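Side-chain contacts in DUF6836 domain-containing protein (PDB 4PW1), which is of unknown function but folds as a nine-stranded antiparallel beta sheet surrounded by alpha-helices: residues F49-V54 with E65-L70; Q187-K190 with S194-I197; F73-S76 with L80-L83; N99-L102 with L107-F110. All blocks are in the same frame, centred on the assembly; numbering follows the deposited sequence. Where two conformers were deposited one is given.

Interaction 1: residues F49-V54 with E65-L70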
loop_
_atom_site.group_PDB
_atom_site.type_symbol
_atom_site.label_atom_id
_atom_site.label_comp_id
_atom_site.label_asym_id
_atom_site.label_seq_id
_atom_site.Cartn_x
_atom_site.Cartn_y
_atom_site.Cartn_z
ATOM N N PHE B 49 16.630 -21.698 10.220
ATOM C CA PHE B 49 16.617 -20.303 10.509
ATOM C C PHE B 49 15.185 -19.776 10.808
ATOM O O PHE B 49 14.977 -18.961 11.728
ATOM C CB PHE B 49 17.241 -19.518 9.350
ATOM C CG PHE B 49 17.161 -18.026 9.538
ATOM C CD1 PHE B 49 18.093 -17.362 10.294
ATOM C CD2 PHE B 49 16.135 -17.299 8.957
ATOM C CE1 PHE B 49 18.009 -15.990 10.497
ATOM C CE2 PHE B 49 16.041 -15.924 9.159
ATOM C CZ PHE B 49 16.973 -15.261 9.938
ATOM N N ALA B 50 14.208 -20.209 10.029
ATOM C CA ALA B 50 12.824 -19.771 10.234
ATOM C C ALA B 50 12.241 -20.268 11.598
ATOM O O ALA B 50 11.551 -19.521 12.295
ATOM C CB ALA B 50 11.955 -20.255 9.090
ATOM N N ALA B 51 12.461 -21.534 11.929
ATOM C CA ALA B 51 12.078 -22.067 13.250
ATOM C C ALA B 51 12.630 -21.234 14.407
ATOM O O ALA B 51 11.899 -20.874 15.348
ATOM C CB ALA B 51 12.537 -23.500 13.412
ATOM N N ASN B 52 13.917 -20.905 14.337
ATOM C CA ASN B 52 14.520 -20.053 15.347
ATOM C C ASN B 52 13.978 -18.594 15.306
ATOM O O ASN B 52 13.810 -17.939 16.332
ATOM C CB ASN B 52 16.013 -20.095 15.172
ATOM C CG ASN B 52 16.594 -21.399 15.694
ATOM O OD1 ASN B 52 16.665 -21.597 16.885
ATOM N ND2 ASN B 52 16.984 -22.265 14.817
ATOM N N SER B 53 13.715 -18.092 14.120
ATOM C CA SER B 53 13.091 -16.751 13.993
ATOM C C SER B 53 11.735 -16.678 14.692
ATOM O O SER B 53 11.447 -15.720 15.432
ATOM C CB SER B 53 12.939 -16.385 12.535
ATOM O OG SER B 53 14.219 -16.272 11.911
ATOM N N VAL B 54 10.911 -17.704 14.499
ATOM C CA VAL B 54 9.621 -17.793 15.170
ATOM C C VAL B 54 9.804 -17.726 16.688
ATOM O O VAL B 54 9.155 -16.896 17.363
ATOM C CB VAL B 54 8.847 -19.066 14.775
ATOM C CG1 VAL B 54 7.603 -19.265 15.647
ATOM C CG2 VAL B 54 8.478 -19.044 13.285
ATOM N N GLU B 65 10.567 -30.008 16.056
ATOM C CA GLU B 65 9.728 -31.128 15.688
ATOM C C GLU B 65 8.315 -30.670 15.359
ATOM O O GLU B 65 7.723 -31.137 14.397
ATOM C CB GLU B 65 9.702 -32.176 16.807
ATOM C CG GLU B 65 8.755 -33.310 16.447
ATOM C CD GLU B 65 8.821 -34.550 17.335
ATOM O OE1 GLU B 65 9.550 -34.558 18.344
ATOM O OE2 GLU B 65 8.093 -35.521 16.999
ATOM N N GLU B 66 7.785 -29.709 16.098
ATOM C CA GLU B 66 6.444 -29.149 15.764
ATOM C C GLU B 66 6.472 -28.183 14.561
ATOM O O GLU B 66 5.569 -28.170 13.744
ATOM C CB GLU B 66 5.860 -28.416 16.975
ATOM C CG GLU B 66 5.830 -29.228 18.265
ATOM C CD GLU B 66 5.465 -28.457 19.555
ATOM O OE1 GLU B 66 6.134 -27.499 19.994
ATOM O OE2 GLU B 66 4.487 -28.863 20.186
ATOM N N LEU B 67 7.510 -27.366 14.434
ATOM C CA LEU B 67 7.538 -26.360 13.350
ATOM C C LEU B 67 7.974 -26.907 11.984
ATOM O O LEU B 67 7.465 -26.464 10.969
ATOM C CB LEU B 67 8.463 -25.204 13.714
ATOM C CG LEU B 67 7.972 -24.414 14.933
ATOM C CD1 LEU B 67 8.989 -23.341 15.261
ATOM C CD2 LEU B 67 6.570 -23.824 14.660
ATOM N N TYR B 68 8.953 -27.823 11.959
ATOM C CA TYR B 68 9.551 -28.267 10.674
ATOM C C TYR B 68 8.517 -28.729 9.660
ATOM O O TYR B 68 8.521 -28.259 8.546
ATOM C CB TYR B 68 10.611 -29.363 10.904
ATOM C CG TYR B 68 12.020 -28.820 11.003
ATOM C CD1 TYR B 68 12.333 -27.786 11.884
ATOM C CD2 TYR B 68 13.029 -29.352 10.230
ATOM C CE1 TYR B 68 13.602 -27.276 11.991
ATOM C CE2 TYR B 68 14.323 -28.880 10.336
ATOM C CZ TYR B 68 14.612 -27.861 11.217
ATOM O OH TYR B 68 15.867 -27.376 11.283
ATOM N N PRO B 69 7.553 -29.559 10.078
ATOM C CA PRO B 69 6.547 -29.953 9.117
ATOM C C PRO B 69 5.675 -28.825 8.580
ATOM O O PRO B 69 5.050 -29.000 7.553
ATOM C CB PRO B 69 5.662 -30.938 9.897
ATOM C CG PRO B 69 6.514 -31.420 11.041
ATOM C CD PRO B 69 7.387 -30.249 11.380
ATOM N N LEU B 70 5.635 -27.680 9.252
ATOM C CA LEU B 70 4.746 -26.592 8.843
ATOM C C LEU B 70 5.474 -25.488 8.073
ATOM O O LEU B 70 4.856 -24.659 7.420
ATOM C CB LEU B 70 4.085 -25.969 10.069
ATOM C CG LEU B 70 3.301 -26.934 10.967
ATOM C CD1 LEU B 70 2.748 -26.187 12.157
ATOM C CD2 LEU B 70 2.170 -27.571 10.180
#
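A51 and L67 have the closest CA atoms of the two segments, 6.2 Å apart, and a single methyl group makes most of the close approaches. L67 CD1 lies 3.8 Å from A51 O and 4.0 Å from A51 CB, so it rests against both the methyl and the backbone carbonyl of the alanine. The same CD1 is 4.3 Å from CB of V54, whose side chain follows A51 on this side of the helix. The first torsion of L67 sets up this reach: CG stands beside the backbone N and anti to the carbonyl carbon (chi1 -64°), which sends the branch across the gap. Y68 adds a second, looser touch, its CE1 standing 4.2 Å from A51 CB, while its hydroxyl is hydrogen-bonded to E44, farther back on helix 44-58. The two helices follow each other in the chain and pack beside the antiparallel sheet, since V54 and L67 also both touch L88 of strand 80-89 and W62 of the connecting loop. Only 150 Å² is buried between the two segments, in keeping with so few touching side chains. The outer side of 65-70 is different: E65 and E66 are exposed and take no part, and the carboxylate of E66 turns back to T63 N. Y68 marks the loose edge between these two sides, for it is partly exposed and its ring comes to the A51 methyl obliquely.

Interaction 2: residues Q187-K190 with S194-I197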
loop_
_atom_site.group_PDB
_atom_site.type_symbol
_atom_site.label_atom_id
_atom_site.label_comp_id
_atom_site.label_asym_id
_atom_site.label_seq_id
_atom_site.Cartn_x
_atom_site.Cartn_y
_atom_site.Cartn_z
ATOM N N GLN B 187 22.436 -16.972 18.032
ATOM C CA GLN B 187 21.942 -18.345 18.037
ATOM C C GLN B 187 22.384 -19.105 16.769
ATOM O O GLN B 187 22.953 -20.216 16.885
ATOM C CB GLN B 187 20.422 -18.350 18.182
ATOM C CG GLN B 187 19.741 -19.705 18.086
ATOM C CD GLN B 187 20.150 -20.651 19.189
ATOM O OE1 GLN B 187 20.677 -20.235 20.216
ATOM N NE2 GLN B 187 19.923 -21.935 18.966
HETATM N N MSE B 188 22.211 -18.501 15.579
HETATM C CA MSE B 188 22.642 -19.162 14.331
HETATM C C MSE B 188 24.187 -19.356 14.272
HETATM O O MSE B 188 24.676 -20.408 13.884
HETATM C CB MSE B 188 22.153 -18.384 13.111
HETATM C CG MSE B 188 20.646 -18.211 13.058
HETATM SE SE MSE B 188 19.626 -19.864 13.277
HETATM C CE MSE B 188 19.456 -20.268 15.094
ATOM N N ARG B 189 24.960 -18.360 14.683
ATOM C CA ARG B 189 26.414 -18.468 14.599
ATOM C C ARG B 189 26.957 -19.508 15.581
ATOM O O ARG B 189 27.764 -20.344 15.183
ATOM C CB ARG B 189 27.088 -17.109 14.793
ATOM C CG ARG B 189 26.737 -16.159 13.657
ATOM C CD ARG B 189 27.544 -14.872 13.618
ATOM N NE ARG B 189 27.064 -13.897 12.628
ATOM C CZ ARG B 189 27.030 -14.105 11.316
ATOM N NH1 ARG B 189 27.394 -15.272 10.810
ATOM N NH2 ARG B 189 26.625 -13.158 10.503
ATOM N N LYS B 190 26.480 -19.470 16.841
ATOM C CA LYS B 190 26.792 -20.486 17.887
ATOM C C LYS B 190 26.604 -21.884 17.351
ATOM O O LYS B 190 27.445 -22.737 17.551
ATOM C CB LYS B 190 25.909 -20.341 19.142
ATOM N N SER B 194 23.438 -21.275 8.889
ATOM C CA SER B 194 23.435 -20.028 8.140
ATOM C C SER B 194 22.695 -18.904 8.902
ATOM O O SER B 194 21.596 -19.093 9.440
ATOM C CB SER B 194 22.807 -20.252 6.789
ATOM O OG SER B 194 23.563 -21.167 6.045
ATOM N N ASP B 195 23.351 -17.753 9.004
ATOM C CA ASP B 195 22.826 -16.637 9.748
ATOM C C ASP B 195 22.281 -15.650 8.716
ATOM O O ASP B 195 23.028 -14.871 8.134
ATOM C CB ASP B 195 23.885 -15.966 10.612
ATOM C CG ASP B 195 23.404 -14.653 11.209
ATOM O OD1 ASP B 195 22.169 -14.359 11.104
ATOM O OD2 ASP B 195 24.237 -13.897 11.775
ATOM N N TYR B 196 20.982 -15.700 8.472
ATOM C CA TYR B 196 20.383 -14.809 7.453
ATOM C C TYR B 196 19.961 -13.442 7.985
ATOM O O TYR B 196 19.394 -12.644 7.222
ATOM C CB TYR B 196 19.147 -15.475 6.820
ATOM C CG TYR B 196 19.525 -16.682 6.009
ATOM C CD1 TYR B 196 20.252 -16.564 4.814
ATOM C CD2 TYR B 196 19.231 -17.944 6.465
ATOM C CE1 TYR B 196 20.630 -17.698 4.091
ATOM C CE2 TYR B 196 19.594 -19.072 5.762
ATOM C CZ TYR B 196 20.303 -18.949 4.591
ATOM O OH TYR B 196 20.632 -20.101 3.951
ATOM N N ILE B 197 20.234 -13.125 9.251
ATOM C CA ILE B 197 19.925 -11.787 9.773
ATOM C C ILE B 197 21.154 -10.906 10.120
ATOM O O ILE B 197 21.074 -9.673 10.086
ATOM C CB ILE B 197 18.935 -11.844 10.974
ATOM C CG1 ILE B 197 18.335 -10.434 11.154
ATOM C CG2 ILE B 197 19.590 -12.377 12.267
ATOM C CD1 ILE B 197 17.078 -10.368 11.982
#
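D195 OD2 is reached by two residues of the same helix, one turn apart on 173-190: S185 OG hydrogen-bonds to it, and in one of the two deposited conformers of R189, NH2 forms a salt bridge to it at 2.8 Å. The close geometry of that second partner is doubtful, because R189 CZ also lies only 2.8 Å from D195 OD2. In this conformer D195 CG sits 3.6 Å above the guanidinium, over its centre, and the guanidinium and carboxylate planes are 67° apart, so no edge-on paired bridge forms. The other oxygen works locally: I197 N donates to D195 OD1 at 2.9 Å from above the carboxylate plane, and G198 N also binds OD1, a capping arrangement at the turn leading into helix 198-210. With CG anti to the backbone N (chi1 170°), the carboxylate extends toward helix 173-190, OD2 toward S185 and R189, leaving OD1 for the two N-H groups. Selenomethionine M188 adds apolar contact, its CB 3.8 Å from D195 CA, before its chain bends away toward F49 and N52. Segment 194-197 runs along both helices, Y196 against F49 of 44-58 and I197 against C181 and L184 of 173-190, and Y196 bonds through its backbone to L107 of strand 106-114.

Interaction 3: residues F73-S76 with L80-L83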
loop_
_atom_site.group_PDB
_atom_site.type_symbol
_atom_site.label_atom_id
_atom_site.label_comp_id
_atom_site.label_asym_id
_atom_site.label_seq_id
_atom_site.Cartn_x
_atom_site.Cartn_y
_atom_site.Cartn_z
ATOM N N PHE B 73 8.453 -23.044 2.674
ATOM C CA PHE B 73 8.847 -21.945 1.807
ATOM C C PHE B 73 8.537 -22.225 0.356
ATOM O O PHE B 73 8.553 -23.388 -0.095
ATOM C CB PHE B 73 10.322 -21.585 1.979
ATOM C CG PHE B 73 10.593 -20.725 3.182
ATOM C CD1 PHE B 73 10.812 -21.278 4.427
ATOM C CD2 PHE B 73 10.570 -19.321 3.071
ATOM C CE1 PHE B 73 11.063 -20.468 5.533
ATOM C CE2 PHE B 73 10.845 -18.518 4.151
ATOM C CZ PHE B 73 11.086 -19.093 5.394
ATOM N N ARG B 74 8.190 -21.146 -0.357
ATOM C CA ARG B 74 7.919 -21.185 -1.787
ATOM C C ARG B 74 8.903 -20.282 -2.483
ATOM O O ARG B 74 9.142 -19.143 -2.046
ATOM C CB ARG B 74 6.481 -20.776 -2.088
ATOM C CG ARG B 74 5.472 -21.735 -1.484
ATOM C CD ARG B 74 4.088 -21.633 -2.102
ATOM N NE ARG B 74 3.465 -20.377 -1.757
ATOM C CZ ARG B 74 2.468 -20.220 -0.888
ATOM N NH1 ARG B 74 1.919 -21.249 -0.248
ATOM N NH2 ARG B 74 2.000 -19.002 -0.671
ATOM N N TYR B 75 9.522 -20.835 -3.522
ATOM C CA TYR B 75 10.636 -20.232 -4.212
ATOM C C TYR B 75 10.166 -19.499 -5.436
ATOM O O TYR B 75 9.319 -19.992 -6.217
ATOM C CB TYR B 75 11.623 -21.349 -4.632
ATOM C CG TYR B 75 12.642 -20.850 -5.603
ATOM C CD1 TYR B 75 13.744 -20.134 -5.165
ATOM C CD2 TYR B 75 12.481 -21.032 -6.958
ATOM C CE1 TYR B 75 14.681 -19.636 -6.058
ATOM C CE2 TYR B 75 13.392 -20.521 -7.852
ATOM C CZ TYR B 75 14.499 -19.814 -7.381
ATOM O OH TYR B 75 15.408 -19.342 -8.271
ATOM N N SER B 76 10.742 -18.328 -5.623
ATOM C CA SER B 76 10.499 -17.505 -6.809
ATOM C C SER B 76 11.745 -17.376 -7.641
ATOM O O SER B 76 12.811 -17.126 -7.102
ATOM C CB SER B 76 10.121 -16.078 -6.368
ATOM O OG SER B 76 10.256 -15.146 -7.427
ATOM N N LEU B 80 13.776 -15.182 -4.459
ATOM C CA LEU B 80 13.060 -14.845 -3.242
ATOM C C LEU B 80 12.542 -16.147 -2.720
ATOM O O LEU B 80 12.208 -17.043 -3.499
ATOM C CB LEU B 80 11.878 -13.896 -3.553
ATOM C CG LEU B 80 12.281 -12.569 -4.200
ATOM C CD1 LEU B 80 11.057 -11.802 -4.708
ATOM C CD2 LEU B 80 13.045 -11.719 -3.223
ATOM N N ARG B 81 12.432 -16.231 -1.413
ATOM C CA ARG B 81 11.742 -17.319 -0.761
ATOM C C ARG B 81 10.674 -16.731 0.171
ATOM O O ARG B 81 10.972 -15.873 0.996
ATOM C CB ARG B 81 12.782 -18.144 0.013
ATOM C CG ARG B 81 13.653 -18.937 -0.979
ATOM C CD ARG B 81 15.027 -19.181 -0.459
ATOM N NE ARG B 81 15.788 -20.073 -1.343
ATOM C CZ ARG B 81 16.495 -19.687 -2.396
ATOM N NH1 ARG B 81 16.497 -18.421 -2.826
ATOM N NH2 ARG B 81 17.124 -20.611 -3.102
ATOM N N PHE B 82 9.440 -17.202 0.031
ATOM C CA PHE B 82 8.330 -16.724 0.799
ATOM C C PHE B 82 7.735 -17.819 1.655
ATOM O O PHE B 82 7.439 -18.908 1.172
ATOM C CB PHE B 82 7.204 -16.258 -0.113
ATOM C CG PHE B 82 7.529 -15.092 -0.991
ATOM C CD1 PHE B 82 7.308 -13.798 -0.562
ATOM C CD2 PHE B 82 7.993 -15.287 -2.293
ATOM C CE1 PHE B 82 7.555 -12.740 -1.395
ATOM C CE2 PHE B 82 8.205 -14.219 -3.134
ATOM C CZ PHE B 82 8.004 -12.947 -2.679
ATOM N N LEU B 83 7.460 -17.473 2.914
ATOM C CA LEU B 83 6.580 -18.262 3.790
ATOM C C LEU B 83 5.359 -17.437 4.072
ATOM O O LEU B 83 5.428 -16.426 4.796
ATOM C CB LEU B 83 7.316 -18.538 5.076
ATOM C CG LEU B 83 6.543 -19.366 6.078
ATOM C CD1 LEU B 83 6.434 -20.792 5.587
ATOM C CD2 LEU B 83 7.260 -19.320 7.421
#
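Y75 and R81 form a non-hydrogen-bonded pair in the beta hairpin of strands 74-76 and 80-89, and they meet edge against face. With CG anti to the backbone N (chi1 167°), the Y75 ring swings to the R81 side. Y75 CD1 stands 3.8 Å above the guanidinium plane of R81, over its centre, with ring and guanidinium 72° apart; the tyrosine therefore offers its rim, not its ring face. Salt bridges from R81 to E43 and D79 fix that guanidinium from outside the pair. F73 is turned the other way about, using its face: L83 CB lies 3.9 Å from the ring centroid, 19° off the normal, in a CH-pi contact, while the ring edge points at the backbone of R81 and F82. On the face away from Y75 and R81 lie R74, S76, L80 and F82. There the F82 ring edge approaches S76 CB at 4.2 Å. Two backbone bonds, R74 N to F82 O at 2.8 Å and F82 N to R74 O at 2.9 Å, hold the register at one end. Nearer the turn the grip is uneven: S76 N reaches L80 O at 2.9 Å, but the return bond from L80 N to S76 O is weak, at 3.4 Å.

Interaction 4: residues N99-L102 with L107-F110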
loop_
_atom_site.group_PDB
_atom_site.type_symbol
_atom_site.label_atom_id
_atom_site.label_comp_id
_atom_site.label_asym_id
_atom_site.label_seq_id
_atom_site.Cartn_x
_atom_site.Cartn_y
_atom_site.Cartn_z
ATOM N N ASN B 99 4.515 -14.765 8.674
ATOM C CA ASN B 99 4.952 -14.487 7.319
ATOM C C ASN B 99 6.438 -14.171 7.336
ATOM O O ASN B 99 6.917 -13.448 8.221
ATOM C CB ASN B 99 4.172 -13.317 6.732
ATOM C CG ASN B 99 2.794 -13.738 6.297
ATOM O OD1 ASN B 99 2.619 -14.255 5.198
ATOM N ND2 ASN B 99 1.846 -13.671 7.208
HETATM N N MSE B 100 7.170 -14.702 6.357
HETATM C CA MSE B 100 8.573 -14.409 6.230
HETATM C C MSE B 100 8.998 -14.403 4.821
HETATM O O MSE B 100 8.376 -15.011 3.976
HETATM C CB MSE B 100 9.480 -15.482 6.907
HETATM C CG MSE B 100 9.145 -15.628 8.349
HETATM SE SE MSE B 100 10.426 -16.943 9.255
HETATM C CE MSE B 100 11.943 -16.253 8.673
ATOM N N ALA B 101 10.092 -13.710 4.556
ATOM C CA ALA B 101 10.690 -13.752 3.228
ATOM C C ALA B 101 12.176 -13.524 3.314
ATOM O O ALA B 101 12.647 -12.731 4.139
ATOM C CB ALA B 101 10.085 -12.724 2.318
ATOM N N LEU B 102 12.876 -14.164 2.393
ATOM C CA LEU B 102 14.292 -13.948 2.184
ATOM C C LEU B 102 14.557 -13.560 0.750
ATOM O O LEU B 102 13.932 -14.092 -0.175
ATOM C CB LEU B 102 15.081 -15.232 2.507
ATOM C CG LEU B 102 15.100 -15.571 4.003
ATOM C CD1 LEU B 102 13.926 -16.449 4.362
ATOM C CD2 LEU B 102 16.401 -16.280 4.321
ATOM N N LEU B 107 17.235 -12.126 5.470
ATOM C CA LEU B 107 15.879 -11.985 5.971
ATOM C C LEU B 107 15.436 -10.560 5.752
ATOM O O LEU B 107 15.991 -9.649 6.330
ATOM C CB LEU B 107 15.786 -12.326 7.466
ATOM C CG LEU B 107 14.393 -12.235 8.091
ATOM C CD1 LEU B 107 13.467 -13.319 7.496
ATOM C CD2 LEU B 107 14.451 -12.414 9.597
ATOM N N CYS B 108 14.433 -10.378 4.907
ATOM C CA CYS B 108 13.945 -9.029 4.565
ATOM C C CYS B 108 12.521 -8.776 5.033
ATOM O O CYS B 108 12.020 -7.672 4.916
ATOM C CB CYS B 108 14.061 -8.811 3.051
ATOM S SG CYS B 108 13.163 -9.976 2.003
ATOM N N TYR B 109 11.853 -9.817 5.530
ATOM C CA TYR B 109 10.519 -9.695 6.040
ATOM C C TYR B 109 10.233 -10.767 7.082
ATOM O O TYR B 109 10.532 -11.919 6.873
ATOM C CB TYR B 109 9.471 -9.709 4.912
ATOM C CG TYR B 109 8.072 -9.441 5.421
ATOM C CD1 TYR B 109 7.378 -10.418 6.156
ATOM C CD2 TYR B 109 7.478 -8.213 5.253
ATOM C CE1 TYR B 109 6.130 -10.155 6.667
ATOM C CE2 TYR B 109 6.220 -7.930 5.773
ATOM C CZ TYR B 109 5.562 -8.899 6.454
ATOM O OH TYR B 109 4.353 -8.630 6.973
ATOM N N PHE B 110 9.696 -10.339 8.227
ATOM C CA PHE B 110 9.194 -11.219 9.273
ATOM C C PHE B 110 7.967 -10.586 9.927
ATOM O O PHE B 110 7.995 -9.425 10.248
ATOM C CB PHE B 110 10.259 -11.412 10.354
ATOM C CG PHE B 110 9.787 -12.256 11.507
ATOM C CD1 PHE B 110 9.152 -11.694 12.593
ATOM C CD2 PHE B 110 9.962 -13.624 11.488
ATOM C CE1 PHE B 110 8.712 -12.483 13.648
ATOM C CE2 PHE B 110 9.489 -14.413 12.508
ATOM C CZ PHE B 110 8.861 -13.847 13.594
#
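A101 faces both C108 and Y109, the mark of a classic beta bulge in the hairpin of strands 95-103 and 106-114. Hydrogen bonding gives the evidence: A101 O accepts from C108 N at 3.1 Å and, weakly, from Y109 N at 3.3 Å, while A101 N donates to Y109 O at 3.0 Å. C108 has the helix-like psi (-8°) that lets both N-H groups turn to one carbonyl. With C108 and Y109 both opposite A101, the register shifts by one and A101 O is left to serve the two donors.

Weaker CA-H...O contacts support the rest of the pairing, with M100 CA 3.2 Å from Y109 O and F110 CA 3.4 Å from N99 O.

Apolar contacts fall on two faces of the sheet. On one, selenomethionine M100 makes a Met-aromatic contact at the edge of F110, its SE 5.2 Å from the ring centroid and 80° off the normal. The bend at chi3 (50°) then carries CE over to L107, within 3.5 Å of its CD1. On the other face, A101 CB packs on Y109 CB at 4.0 Å, and N99 CB touches CE1 of the Y109 ring.

The polar grip between the segments is thus confined to the backbone, while the side chains of M100, L107 and F110 present an apolar surface to helix 44-58.

In the fold
From the N terminus the contacts run in series, none nesting or crossing. Interaction 1 closes the loop between helices 44-58 and 64-67, interaction 3 the turn between strands 74-76 and 80-89, and interaction 4 the turn between strands 95-103 and 106-114; interaction 2 closes the short link after helix 173-190. Interactions 3 and 4 share the sheet, for backbone pairing between L83 and M100 and between R81 and L102 joins their inner strands. Helix 44-58 of interaction 1 lies on that sheet, A50 packing on F73 and M100. Interaction 2 ties the later part of the chain to the earlier part through Y196 O with L107 N and through M188 with N52.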